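Local coordinates for protein 2-dehydropantoate 2-reductase (Enterococcus faecium, PDB 3WFI) that reduces 2-keto acids to D-2-hydroxy acids with NADH as a D-mandelate dehydrogenase belonging to the ketopantoate reductase family, at residues I29-Q37 against A131-V139; S144-L152 against L172-H181. All coordinates share one frame; numbering follows the deposited sequence.

Contact 1. Residues I29-Q37 against A131-V139; sequences IDGWAEHVQ and AGLEGPGQV
Trp32 and His35 both extend their side chains with CG opposite the backbone N (chi1 -179° and -167°), which carries the two rings from the start of helix 33-42 onto Leu133 and the Pro136-Gly137 corner. Pro136 and Gly137 are the central residues of a type II beta turn from Gly135 to Gln138, in the hairpin of strands 132-135 and 138-140, here packed against the first turn of the helix that follows strand 25-30 of the Rossmann fold. The six-membered part of the indole does the touching: CH2 of Trp32 lies 3.6 Å from CD of Pro136, while CD2 of Leu133 meets Trp32 CZ3 at the ring edge, 3.9 Å away. Leu133 splits its branches, for CD1 reaches His35 CE1 at 3.8 Å. Pro136 CB also comes within 3.6 Å of Glu34 O. His35 CB sits over one face of the indole, toward its rim. Trp32, at the N-cap, is steadied by an Asx turn in which its N donates to Asp30 OD2 (2.8 Å); Asp30 belongs to the NAD(+) site. His35 NE2 bonds to Ala8 O in the glycine-rich loop, which suggests that the ring carries its hydrogen on NE2 and leaves ND1 to accept. That ND1 is gripped close to the imidazole plane by the turn amide, Gly137 N, at 3.0 Å with a 148° N-H...N angle.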
# COMPACT_ATOMS: atom_id res chain seq x y z
N ILE B 29 32.83 3.56 22.47
CA ILE B 29 32.04 4.76 22.22
C ILE B 29 30.57 4.41 22.43
O ILE B 29 30.07 3.44 21.86
CB ILE B 29 32.24 5.29 20.78
CG1 ILE B 29 33.72 5.49 20.49
CG2 ILE B 29 31.50 6.62 20.59
CD1 ILE B 29 34.04 5.65 19.02
N ASP B 30 29.89 5.19 23.26
CA ASP B 30 28.51 4.89 23.63
C ASP B 30 27.73 6.17 23.97
O ASP B 30 28.31 7.18 24.37
CB ASP B 30 28.48 3.94 24.81
CG ASP B 30 27.17 3.19 24.91
OD1 ASP B 30 27.01 2.16 24.23
OD2 ASP B 30 26.30 3.64 25.69
N GLY B 31 26.41 6.10 23.81
CA GLY B 31 25.53 7.23 24.09
C GLY B 31 24.89 7.21 25.46
O GLY B 31 24.28 8.20 25.86
N TRP B 32 25.03 6.11 26.19
CA TRP B 32 24.42 5.98 27.51
C TRP B 32 25.36 6.57 28.58
O TRP B 32 26.33 5.93 28.98
CB TRP B 32 24.06 4.51 27.80
CG TRP B 32 23.40 4.26 29.13
CD1 TRP B 32 22.77 5.18 29.92
CD2 TRP B 32 23.30 3.00 29.82
NE1 TRP B 32 22.30 4.57 31.06
CE2 TRP B 32 22.61 3.24 31.03
CE3 TRP B 32 23.73 1.69 29.53
CZ2 TRP B 32 22.34 2.22 31.95
CZ3 TRP B 32 23.47 0.68 30.45
CH2 TRP B 32 22.77 0.95 31.64
N ALA B 33 25.03 7.77 29.04
CA ALA B 33 25.89 8.55 29.94
C ALA B 33 26.31 7.82 31.21
O ALA B 33 27.46 7.92 31.62
CB ALA B 33 25.22 9.87 30.31
N GLU B 34 25.38 7.10 31.83
CA GLU B 34 25.69 6.37 33.07
C GLU B 34 26.64 5.21 32.79
O GLU B 34 27.46 4.84 33.64
CB GLU B 34 24.42 5.81 33.70
CG GLU B 34 23.26 6.78 33.91
CD GLU B 34 21.99 6.05 34.34
OE1 GLU B 34 22.10 4.94 34.92
OE2 GLU B 34 20.88 6.59 34.09
N HIS B 35 26.49 4.61 31.61
CA HIS B 35 27.36 3.52 31.13
C HIS B 35 28.79 4.02 30.96
O HIS B 35 29.74 3.42 31.45
CB HIS B 35 26.84 3.01 29.79
CG HIS B 35 27.44 1.70 29.34
ND1 HIS B 35 27.61 0.63 30.18
CD2 HIS B 35 27.85 1.29 28.12
CE1 HIS B 35 28.13 -0.38 29.51
NE2 HIS B 35 28.29 -0.01 28.26
N VAL B 36 28.91 5.16 30.26
CA VAL B 36 30.19 5.78 30.00
C VAL B 36 30.89 6.16 31.31
O VAL B 36 32.07 5.84 31.51
CB VAL B 36 30.03 7.03 29.10
CG1 VAL B 36 31.34 7.80 28.96
CG2 VAL B 36 29.51 6.63 27.72
N GLN B 37 30.16 6.81 32.21
CA GLN B 37 30.71 7.29 33.47
C GLN B 37 31.16 6.13 34.37
O GLN B 37 32.22 6.20 35.00
CB GLN B 37 29.68 8.17 34.20
CG GLN B 37 30.21 8.89 35.42
CD GLN B 37 31.32 9.85 35.08
OE1 GLN B 37 31.15 10.75 34.25
NE2 GLN B 37 32.47 9.68 35.72
N ALA B 131 25.90 -12.09 24.74
CA ALA B 131 26.41 -11.17 25.76
C ALA B 131 25.24 -10.51 26.47
O ALA B 131 24.24 -10.20 25.84
CB ALA B 131 27.29 -10.10 25.12
N GLY B 132 25.38 -10.27 27.77
CA GLY B 132 24.32 -9.63 28.55
C GLY B 132 24.80 -8.39 29.26
O GLY B 132 25.87 -8.40 29.87
N LEU B 133 24.00 -7.32 29.19
CA LEU B 133 24.28 -6.08 29.91
C LEU B 133 23.49 -6.05 31.23
O LEU B 133 22.29 -5.81 31.24
CB LEU B 133 23.92 -4.88 29.04
CG LEU B 133 24.43 -3.48 29.44
CD1 LEU B 133 25.92 -3.48 29.72
CD2 LEU B 133 24.10 -2.48 28.34
N GLU B 134 24.18 -6.30 32.35
CA GLU B 134 23.55 -6.39 33.67
C GLU B 134 23.21 -5.01 34.21
O GLU B 134 22.14 -4.81 34.80
CB GLU B 134 24.48 -7.10 34.66
CG GLU B 134 24.84 -8.53 34.27
CD GLU B 134 23.76 -9.53 34.63
OE1 GLU B 134 23.56 -9.77 35.84
OE2 GLU B 134 23.11 -10.08 33.71
N GLY B 135 24.12 -4.06 34.02
CA GLY B 135 23.92 -2.69 34.46
C GLY B 135 24.97 -1.79 33.83
O GLY B 135 25.76 -2.26 33.02
N PRO B 136 24.97 -0.50 34.18
CA PRO B 136 26.00 0.39 33.66
C PRO B 136 27.40 -0.11 34.00
O PRO B 136 27.74 -0.25 35.17
CB PRO B 136 25.72 1.74 34.36
CG PRO B 136 24.67 1.48 35.39
CD PRO B 136 23.96 0.22 34.99
N GLY B 137 28.17 -0.45 32.97
CA GLY B 137 29.56 -0.87 33.13
C GLY B 137 29.69 -2.30 33.61
O GLY B 137 30.75 -2.71 34.07
N GLN B 138 28.60 -3.06 33.46
CA GLN B 138 28.53 -4.43 33.98
C GLN B 138 28.00 -5.37 32.89
O GLN B 138 26.87 -5.22 32.43
CB GLN B 138 27.62 -4.51 35.22
CG GLN B 138 28.34 -4.42 36.56
CD GLN B 138 29.06 -5.71 36.95
OE1 GLN B 138 29.21 -6.63 36.14
NE2 GLN B 138 29.50 -5.77 38.20
N VAL B 139 28.83 -6.34 32.50
CA VAL B 139 28.42 -7.30 31.49
C VAL B 139 28.63 -8.73 32.01
O VAL B 139 29.48 -8.98 32.85
CB VAL B 139 29.21 -7.07 30.18
CG1 VAL B 139 28.99 -8.20 29.19
CG2 VAL B 139 28.82 -5.74 29.54

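Contact 2. Residues S144-L152 against L172-H181; sequences SGSVELQNL and LNAHFSDNIH
Val147 and Ala174 lie side by side on two parallel strands, with CB to CB 3.9 Å apart, and the backbone bonds on either side of this pair hold the strands together. Val147 N donates to Asn173 O and Val147 O accepts from His175 N; the zigzag continues one step on, where Leu149 N donates to His175 O, and Leu149 O accepts from Ser177 N. Before the strands, Asn173 adds a side-chain bond: ND2 reaches a lone pair of Gly145 O at 3.0 Å, nearly straight at 166° and close to the plane of its own amide. At the other end Gln150 stretches out, chi1 -172° and the rest of the chain extended, to lay its amide against the start of helix 180-191. Gln150 OE1 accepts from His181 N at 2.9 Å, and NE2 makes a weak bond to Asp178 O. An ST turn, Asn179 N to Ser177 OG at 3.1 Å, shapes the link into the helix. Ile180 CG1 lies 3.8 Å from Gln150 CB, and its CD1 reaches Glu148 CB at 3.7 Å, while Leu152 CD2 lies over one face of the His181 ring. Asn151 OD1 meets the Phe176 ring edge-on, 3.5 Å from CE1, with amide and ring nearly coplanar. Farther out, Gly153 O holds Asn151 ND2, and Lys161 makes a cation-pi contact with Phe176. Leu167 of helix 157-168 covers Leu149 and Ala174, completing a beta-alpha-beta crossover of strand 147-151, helix 157-168 and strand 174-176 at the edge of the Rossmann-type sheet.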
# COMPACT_ATOMS: atom_id res chain seq x y z
N SER B 144 30.25 -19.90 23.94
CA SER B 144 31.02 -19.80 22.73
C SER B 144 30.27 -18.96 21.69
O SER B 144 29.21 -18.36 21.94
CB SER B 144 31.40 -21.22 22.22
OG SER B 144 30.28 -21.93 21.71
N GLY B 145 30.86 -18.89 20.51
CA GLY B 145 30.31 -18.11 19.42
C GLY B 145 31.23 -18.07 18.22
O GLY B 145 32.22 -18.80 18.16
N SER B 146 30.89 -17.22 17.26
CA SER B 146 31.70 -17.04 16.06
C SER B 146 31.32 -15.76 15.32
O SER B 146 30.32 -15.11 15.64
CB SER B 146 31.49 -18.22 15.11
OG SER B 146 30.18 -18.19 14.57
N VAL B 147 32.14 -15.41 14.34
CA VAL B 147 31.89 -14.27 13.47
C VAL B 147 32.16 -14.68 12.04
O VAL B 147 33.14 -15.38 11.75
CB VAL B 147 32.81 -13.06 13.84
CG1 VAL B 147 32.56 -11.89 12.89
CG2 VAL B 147 32.59 -12.64 15.29
N GLU B 148 31.29 -14.24 11.14
CA GLU B 148 31.48 -14.42 9.71
C GLU B 148 31.40 -13.05 9.07
O GLU B 148 30.53 -12.26 9.43
CB GLU B 148 30.42 -15.35 9.10
CG GLU B 148 30.45 -16.76 9.67
CD GLU B 148 29.54 -17.72 8.93
OE1 GLU B 148 28.66 -17.26 8.17
OE2 GLU B 148 29.71 -18.95 9.11
N LEU B 149 32.31 -12.77 8.14
CA LEU B 149 32.39 -11.43 7.55
C LEU B 149 32.84 -11.45 6.10
O LEU B 149 33.48 -12.41 5.65
CB LEU B 149 33.30 -10.52 8.39
CG LEU B 149 34.80 -10.83 8.49
CD1 LEU B 149 35.57 -10.30 7.28
CD2 LEU B 149 35.40 -10.25 9.76
N GLN B 150 32.49 -10.39 5.39
CA GLN B 150 32.75 -10.27 3.96
C GLN B 150 33.12 -8.85 3.57
O GLN B 150 32.58 -7.89 4.11
CB GLN B 150 31.50 -10.69 3.18
CG GLN B 150 31.74 -10.80 1.68
CD GLN B 150 30.58 -11.41 0.94
OE1 GLN B 150 29.50 -11.62 1.50
NE2 GLN B 150 30.80 -11.73 -0.34
N ASN B 151 34.03 -8.73 2.61
CA ASN B 151 34.34 -7.45 1.98
C ASN B 151 33.19 -6.99 1.09
O ASN B 151 32.60 -7.78 0.36
CB ASN B 151 35.64 -7.53 1.16
CG ASN B 151 35.56 -8.55 0.04
OD1 ASN B 151 35.45 -9.75 0.29
ND2 ASN B 151 35.62 -8.08 -1.20
N LEU B 152 32.88 -5.71 1.14
CA LEU B 152 32.04 -5.08 0.10
C LEU B 152 32.79 -4.58 -1.13
O LEU B 152 32.19 -4.49 -2.20
CB LEU B 152 31.24 -3.94 0.68
CG LEU B 152 30.21 -4.40 1.68
CD1 LEU B 152 29.46 -3.20 2.20
CD2 LEU B 152 29.25 -5.38 1.03
N LEU B 172 37.73 -14.47 18.95
CA LEU B 172 36.40 -14.19 18.42
C LEU B 172 35.95 -15.19 17.36
O LEU B 172 34.80 -15.15 16.93
CB LEU B 172 36.33 -12.77 17.86
CG LEU B 172 36.39 -11.67 18.92
CD1 LEU B 172 36.79 -10.33 18.30
CD2 LEU B 172 35.06 -11.56 19.67
N ASN B 173 36.84 -16.09 16.95
CA ASN B 173 36.47 -17.18 16.05
C ASN B 173 35.82 -16.65 14.77
O ASN B 173 34.71 -17.04 14.39
CB ASN B 173 35.55 -18.16 16.78
CG ASN B 173 35.29 -19.43 15.99
OD1 ASN B 173 36.06 -19.80 15.11
ND2 ASN B 173 34.20 -20.12 16.32
N ALA B 174 36.55 -15.75 14.10
CA ALA B 174 36.05 -15.05 12.92
C ALA B 174 36.48 -15.76 11.65
O ALA B 174 37.57 -16.33 11.60
CB ALA B 174 36.54 -13.61 12.91
N HIS B 175 35.63 -15.71 10.63
CA HIS B 175 35.93 -16.33 9.34
C HIS B 175 35.39 -15.51 8.18
O HIS B 175 34.34 -14.88 8.29
CB HIS B 175 35.32 -17.73 9.25
CG HIS B 175 35.70 -18.62 10.38
ND1 HIS B 175 34.84 -18.91 11.41
CD2 HIS B 175 36.86 -19.26 10.66
CE1 HIS B 175 35.44 -19.72 12.26
NE2 HIS B 175 36.67 -19.94 11.84
N PHE B 176 36.13 -15.54 7.08
CA PHE B 176 35.63 -15.04 5.81
C PHE B 176 34.50 -15.93 5.30
O PHE B 176 34.59 -17.15 5.35
CB PHE B 176 36.74 -15.01 4.77
CG PHE B 176 36.29 -14.57 3.41
CD1 PHE B 176 36.07 -13.23 3.13
CD2 PHE B 176 36.06 -15.50 2.41
CE1 PHE B 176 35.65 -12.82 1.88
CE2 PHE B 176 35.63 -15.10 1.15
CZ PHE B 176 35.43 -13.76 0.89
N SER B 177 33.45 -15.30 4.77
CA SER B 177 32.42 -15.99 4.02
C SER B 177 32.02 -15.14 2.83
O SER B 177 31.82 -13.95 2.99
CB SER B 177 31.20 -16.25 4.91
OG SER B 177 30.09 -16.62 4.12
N ASP B 178 31.91 -15.75 1.65
CA ASP B 178 31.48 -15.01 0.46
C ASP B 178 29.96 -15.01 0.30
O ASP B 178 29.43 -14.62 -0.73
CB ASP B 178 32.16 -15.54 -0.80
CG ASP B 178 31.76 -16.99 -1.14
OD1 ASP B 178 30.86 -17.55 -0.48
OD2 ASP B 178 32.37 -17.56 -2.07
N ASN B 179 29.25 -15.45 1.33
CA ASN B 179 27.80 -15.57 1.19
C ASN B 179 27.04 -14.63 2.10
O ASN B 179 25.81 -14.66 2.12
CB ASN B 179 27.38 -17.01 1.45
CG ASN B 179 25.95 -17.31 1.03
OD1 ASN B 179 25.13 -17.69 1.86
ND2 ASN B 179 25.64 -17.11 -0.25
N ILE B 180 27.77 -13.74 2.80
CA ILE B 180 27.18 -12.83 3.80
C ILE B 180 26.24 -11.84 3.12
O ILE B 180 25.15 -11.57 3.61
CB ILE B 180 28.26 -12.00 4.55
CG1 ILE B 180 29.22 -12.89 5.31
CG2 ILE B 180 27.61 -11.02 5.52
CD1 ILE B 180 28.57 -13.85 6.28
N HIS B 181 26.69 -11.27 2.01
CA HIS B 181 25.96 -10.19 1.35
C HIS B 181 24.63 -10.75 0.83
O HIS B 181 23.56 -10.15 1.02
CB HIS B 181 26.80 -9.64 0.20
CG HIS B 181 26.41 -8.27 -0.25
ND1 HIS B 181 25.30 -7.60 0.22
CD2 HIS B 181 26.99 -7.45 -1.16
CE1 HIS B 181 25.22 -6.42 -0.37
NE2 HIS B 181 26.23 -6.31 -1.22

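Contact 1 lies farther from the centre of the chain, about 19 Å against 14 Å for contact 2, and both are partly buried. Contact 2 joins two adjacent strands within the eight-stranded sheet and runs on into helix 180-191, so main-chain hydrogen bonds dominate it. Contact 1 instead brings a strand-to-helix connection of that sheet against a hairpin of the smaller four-stranded sheet, relying on ring and proline packing with a single imidazole bond, and buries 284 Å² rather than 764 Å². Helix 10-21 touches both, at His35 and Leu133 in one and at Val147 and Leu172 in the other. Contact 1 includes NAD(+)-binding residues, Asp30 and Ala131.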